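TPR repeat-containing protein YrrB (Bacillus subtilis, PDB 2Q7F) may mediate protein-protein interactions through its TPR superhelix, possibly linking RNA sulfuration and RNA processing components with aminoacyl-tRNA synthetases. Local coordinates at residues E156-T159 with E160-F163; K104-Y107 with K108-K111. One frame throughout, in Å; residues are numbered along the deposited sequence.

Interaction 1: E156-T159 with E160-F163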
loop_
_atom_site.group_PDB
_atom_site.type_symbol
_atom_site.label_atom_id
_atom_site.label_comp_id
_atom_site.label_asym_id
_atom_site.label_seq_id
_atom_site.Cartn_x
_atom_site.Cartn_y
_atom_site.Cartn_z
ATOM N N GLU A 156 3.437 8.789 -10.908
ATOM C CA GLU A 156 2.495 8.440 -11.952
ATOM C C GLU A 156 2.918 7.133 -12.629
ATOM O O GLU A 156 2.144 6.540 -13.386
ATOM C CB GLU A 156 2.403 9.600 -12.943
ATOM C CG GLU A 156 1.041 9.777 -13.625
ATOM C CD GLU A 156 -0.061 10.360 -12.720
ATOM O OE1 GLU A 156 -1.255 10.233 -13.095
ATOM O OE2 GLU A 156 0.253 10.946 -11.656
ATOM N N ASN A 157 4.138 6.682 -12.317
ATOM C CA ASN A 157 4.693 5.433 -12.846
ATOM C C ASN A 157 4.387 4.205 -11.992
ATOM O O ASN A 157 4.520 3.073 -12.464
ATOM C CB ASN A 157 6.208 5.552 -13.008
ATOM C CG ASN A 157 6.609 6.665 -13.946
ATOM O OD1 ASN A 157 7.559 7.402 -13.677
ATOM N ND2 ASN A 157 5.885 6.804 -15.056
ATOM N N ASP A 158 3.998 4.434 -10.737
ATOM C CA ASP A 158 3.723 3.359 -9.788
ATOM C C ASP A 158 2.450 2.594 -10.159
ATOM O O ASP A 158 1.368 2.888 -9.654
ATOM C CB ASP A 158 3.612 3.934 -8.368
ATOM C CG ASP A 158 3.483 2.854 -7.292
ATOM O OD1 ASP A 158 3.038 1.717 -7.589
ATOM O OD2 ASP A 158 3.820 3.159 -6.127
ATOM N N THR A 159 2.599 1.606 -11.035
ATOM C CA THR A 159 1.489 0.758 -11.492
ATOM C C THR A 159 0.648 0.188 -10.343
ATOM O O THR A 159 -0.591 0.227 -10.385
ATOM C CB THR A 159 2.021 -0.396 -12.369
ATOM O OG1 THR A 159 2.543 0.149 -13.585
ATOM C CG2 THR A 159 0.926 -1.390 -12.712
ATOM N N GLU A 160 1.341 -0.323 -9.326
ATOM C CA GLU A 160 0.719 -0.978 -8.182
ATOM C C GLU A 160 -0.237 -0.047 -7.434
ATOM O O GLU A 160 -1.381 -0.423 -7.141
ATOM C CB GLU A 160 1.800 -1.508 -7.232
ATOM C CG GLU A 160 1.555 -2.925 -6.741
ATOM C CD GLU A 160 0.133 -3.128 -6.247
ATOM O OE1 GLU A 160 -0.638 -3.860 -6.922
ATOM O OE2 GLU A 160 -0.219 -2.539 -5.196
ATOM N N ALA A 161 0.234 1.164 -7.140
ATOM C CA ALA A 161 -0.592 2.189 -6.512
ATOM C C ALA A 161 -1.803 2.481 -7.371
ATOM O O ALA A 161 -2.927 2.526 -6.881
ATOM C CB ALA A 161 0.206 3.461 -6.288
ATOM N N ARG A 162 -1.568 2.656 -8.665
ATOM C CA ARG A 162 -2.627 3.042 -9.579
ATOM C C ARG A 162 -3.724 1.983 -9.685
ATOM O O ARG A 162 -4.904 2.317 -9.803
ATOM C CB ARG A 162 -2.050 3.376 -10.946
ATOM C CG ARG A 162 -3.001 4.165 -11.798
ATOM C CD ARG A 162 -2.454 4.359 -13.184
ATOM N NE ARG A 162 -1.349 5.310 -13.173
ATOM C CZ ARG A 162 -1.475 6.615 -13.392
ATOM N NH1 ARG A 162 -2.662 7.153 -13.656
ATOM N NH2 ARG A 162 -0.400 7.379 -13.345
ATOM N N PHE A 163 -3.337 0.712 -9.631
ATOM C CA PHE A 163 -4.315 -0.366 -9.632
ATOM C C PHE A 163 -5.156 -0.373 -8.348
ATOM O O PHE A 163 -6.357 -0.668 -8.386
ATOM C CB PHE A 163 -3.638 -1.723 -9.844
ATOM C CG PHE A 163 -4.568 -2.896 -9.685
ATOM C CD1 PHE A 163 -5.634 -3.083 -10.558
ATOM C CD2 PHE A 163 -4.386 -3.805 -8.653
ATOM C CE1 PHE A 163 -6.502 -4.158 -10.393
ATOM C CE2 PHE A 163 -5.252 -4.885 -8.488
ATOM C CZ PHE A 163 -6.309 -5.061 -9.356
#
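The start of helix 159-172, where the chain passes from the fourth to the fifth TPR repeat, is closed by an N-cap: the Asp158 carboxylate, its CG placed anti to the backbone N (chi1 -173°), lies beside the first turn of the helix, where OD1 accepts from Ala161 N at 2.9 Å. The bond is almost straight at the hydrogen, 174°, yet the N-H reaches OD1 from above the carboxylate plane. The same side chain rests on the methyl of Ala161, Asp158 CG lying 3.5 Å from Ala161 CB. The acid's negative charge, set at the amino end of the helix, probably interacts favourably with the helix dipole. Behind the cap the regular pattern begins, as Arg162 N donates to Asp158 O (3.1 Å) and Phe163 N to Thr159 O (2.9 Å). Arg162, its chain bent at chi3 (-72°), reaches back along the loop to Glu156. A salt bridge joins Arg162 NH2 to Glu156 OE1, and NH2 also donates to Glu156 O; the modelled place of NH2 is less certain, so the exact geometry of these bonds is doubtful. Gln181 takes a further bond from Arg162 NH1, and Thr159 OG1 is bonded to Gln188, tying this turn to helix 176-188, whereas the Glu160 carboxylate turns to Tyr129. An aspartate N-cap is a common start for an alpha-helix, and here it opens the helix that follows the turn between two TPR repeats.

Interaction 2: K104-Y107 with K108-K111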
loop_
_atom_site.group_PDB
_atom_site.type_symbol
_atom_site.label_atom_id
_atom_site.label_comp_id
_atom_site.label_asym_id
_atom_site.label_seq_id
_atom_site.Cartn_x
_atom_site.Cartn_y
_atom_site.Cartn_z
ATOM N N LYS A 104 3.542 -8.604 9.777
ATOM C CA LYS A 104 2.855 -9.492 10.706
ATOM C C LYS A 104 1.348 -9.413 10.485
ATOM O O LYS A 104 0.573 -10.019 11.229
ATOM C CB LYS A 104 3.208 -9.121 12.153
ATOM C CG LYS A 104 4.709 -9.108 12.472
ATOM C CD LYS A 104 4.971 -8.745 13.931
ATOM C CE LYS A 104 4.653 -9.913 14.884
ATOM N NZ LYS A 104 5.856 -10.685 15.317
ATOM N N GLU A 105 0.943 -8.654 9.467
ATOM C CA GLU A 105 -0.469 -8.502 9.071
ATOM C C GLU A 105 -1.400 -8.073 10.205
ATOM O O GLU A 105 -2.523 -8.568 10.342
ATOM C CB GLU A 105 -1.001 -9.768 8.400
ATOM C CG GLU A 105 -0.261 -10.199 7.150
ATOM C CD GLU A 105 -0.697 -11.583 6.709
ATOM O OE1 GLU A 105 -0.625 -12.526 7.533
ATOM O OE2 GLU A 105 -1.133 -11.730 5.545
ATOM N N MET A 106 -0.903 -7.154 11.021
ATOM C CA MET A 106 -1.710 -6.474 12.014
ATOM C C MET A 106 -1.987 -5.092 11.416
ATOM O O MET A 106 -1.239 -4.124 11.638
ATOM C CB MET A 106 -0.962 -6.405 13.346
ATOM C CG MET A 106 -0.753 -7.763 13.975
ATOM S SD MET A 106 0.529 -7.821 15.237
ATOM C CE MET A 106 0.427 -9.555 15.633
ATOM N N TYR A 107 -3.055 -5.021 10.628
ATOM C CA TYR A 107 -3.306 -3.861 9.783
ATOM C C TYR A 107 -3.843 -2.671 10.545
ATOM O O TYR A 107 -3.543 -1.522 10.208
ATOM C CB TYR A 107 -4.231 -4.233 8.627
ATOM C CG TYR A 107 -3.630 -5.256 7.696
ATOM C CD1 TYR A 107 -2.474 -4.969 6.967
ATOM C CD2 TYR A 107 -4.206 -6.507 7.549
ATOM C CE1 TYR A 107 -1.910 -5.908 6.111
ATOM C CE2 TYR A 107 -3.653 -7.453 6.694
ATOM C CZ TYR A 107 -2.509 -7.147 5.977
ATOM O OH TYR A 107 -1.962 -8.086 5.133
ATOM N N LYS A 108 -4.636 -2.945 11.569
ATOM C CA LYS A 108 -5.208 -1.894 12.399
ATOM C C LYS A 108 -4.094 -1.112 13.096
ATOM O O LYS A 108 -4.148 0.114 13.202
ATOM C CB LYS A 108 -6.179 -2.504 13.412
ATOM C CG LYS A 108 -7.005 -1.501 14.184
ATOM C CD LYS A 108 -7.999 -2.229 15.078
ATOM C CE LYS A 108 -9.203 -1.367 15.390
ATOM N NZ LYS A 108 -9.738 -1.696 16.735
ATOM N N GLU A 109 -3.070 -1.836 13.532
ATOM C CA GLU A 109 -1.924 -1.260 14.217
ATOM C C GLU A 109 -0.969 -0.619 13.210
ATOM O O GLU A 109 -0.283 0.362 13.529
ATOM C CB GLU A 109 -1.210 -2.343 15.038
ATOM C CG GLU A 109 -2.102 -3.103 16.059
ATOM C CD GLU A 109 -3.273 -3.876 15.430
ATOM O OE1 GLU A 109 -4.347 -3.963 16.068
ATOM O OE2 GLU A 109 -3.130 -4.396 14.301
ATOM N N ALA A 110 -0.935 -1.168 11.993
ATOM C CA ALA A 110 -0.188 -0.551 10.886
ATOM C C ALA A 110 -0.819 0.773 10.423
ATOM O O ALA A 110 -0.111 1.720 10.076
ATOM C CB ALA A 110 -0.043 -1.517 9.731
ATOM N N LYS A 111 -2.151 0.839 10.432
ATOM C CA LYS A 111 -2.848 2.089 10.136
ATOM C C LYS A 111 -2.494 3.140 11.183
ATOM O O LYS A 111 -2.178 4.288 10.868
ATOM C CB LYS A 111 -4.368 1.884 10.108
ATOM C CG LYS A 111 -5.141 3.191 9.982
ATOM C CD LYS A 111 -6.556 3.093 10.518
ATOM C CE LYS A 111 -7.162 4.481 10.676
ATOM N NZ LYS A 111 -8.641 4.395 10.733
#
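Bent at chi2 (61°), the side chain of Glu109 folds back against the helix start and brings OE2 to Met106 CB, 3.1 Å away. The CG of Met106 stands beside its own backbone N (chi1 -66°); the touch is made at CB, and the chain beyond runs on extended, its sulfur farther from the carboxylate. This is a contact between a carboxylate oxygen and an aliphatic carbon. Met106 holds the N-cap position of helix 107-120, but its thioether is at most a poor acceptor, and no side-chain capping bond is formed from Met106 to residues 108-111. The ordinary helical bonds begin here: Met106 O accepts from Ala110 N at 3.0 Å. One residue on, Tyr107 O receives Lys111 N at 2.7 Å. The methyl of Ala110 lies close to the first of these carbonyls, with CB 3.4 Å from Met106 O, and packs on Tyr101 and Val102 of helix 91-103. Beyond the turn, Tyr107 and Lys111 both reach Val134 of helix 125-137, and Glu105 CA lies over one face of the Tyr107 ring, toward its rim. Glu105 itself, with positive phi (54°), ends helix 91-103 in a Schellman motif. A Schellman C-cap followed within two residues by a new helix makes the short turn between the two antiparallel helices of a TPR hairpin, here that of the third repeat.

Both contacts are helix starts preceded by a short loop, but they serve different joints of the solenoid. Interaction 2 comes first along the chain and turns helix 91-103 into helix 107-120 inside the third TPR repeat; interaction 1 follows, where helix 141-154 gives way to helix 159-172 between the fourth and fifth repeats. Their centres are 22 Å apart, their nearest atoms about 12 Å, and they lie on opposite sides of the chain's centre without touching. Helices 125-137 and 141-154 come between them in sequence. Turns within and between repeats probably both help to set the path of the all-helical TPR array.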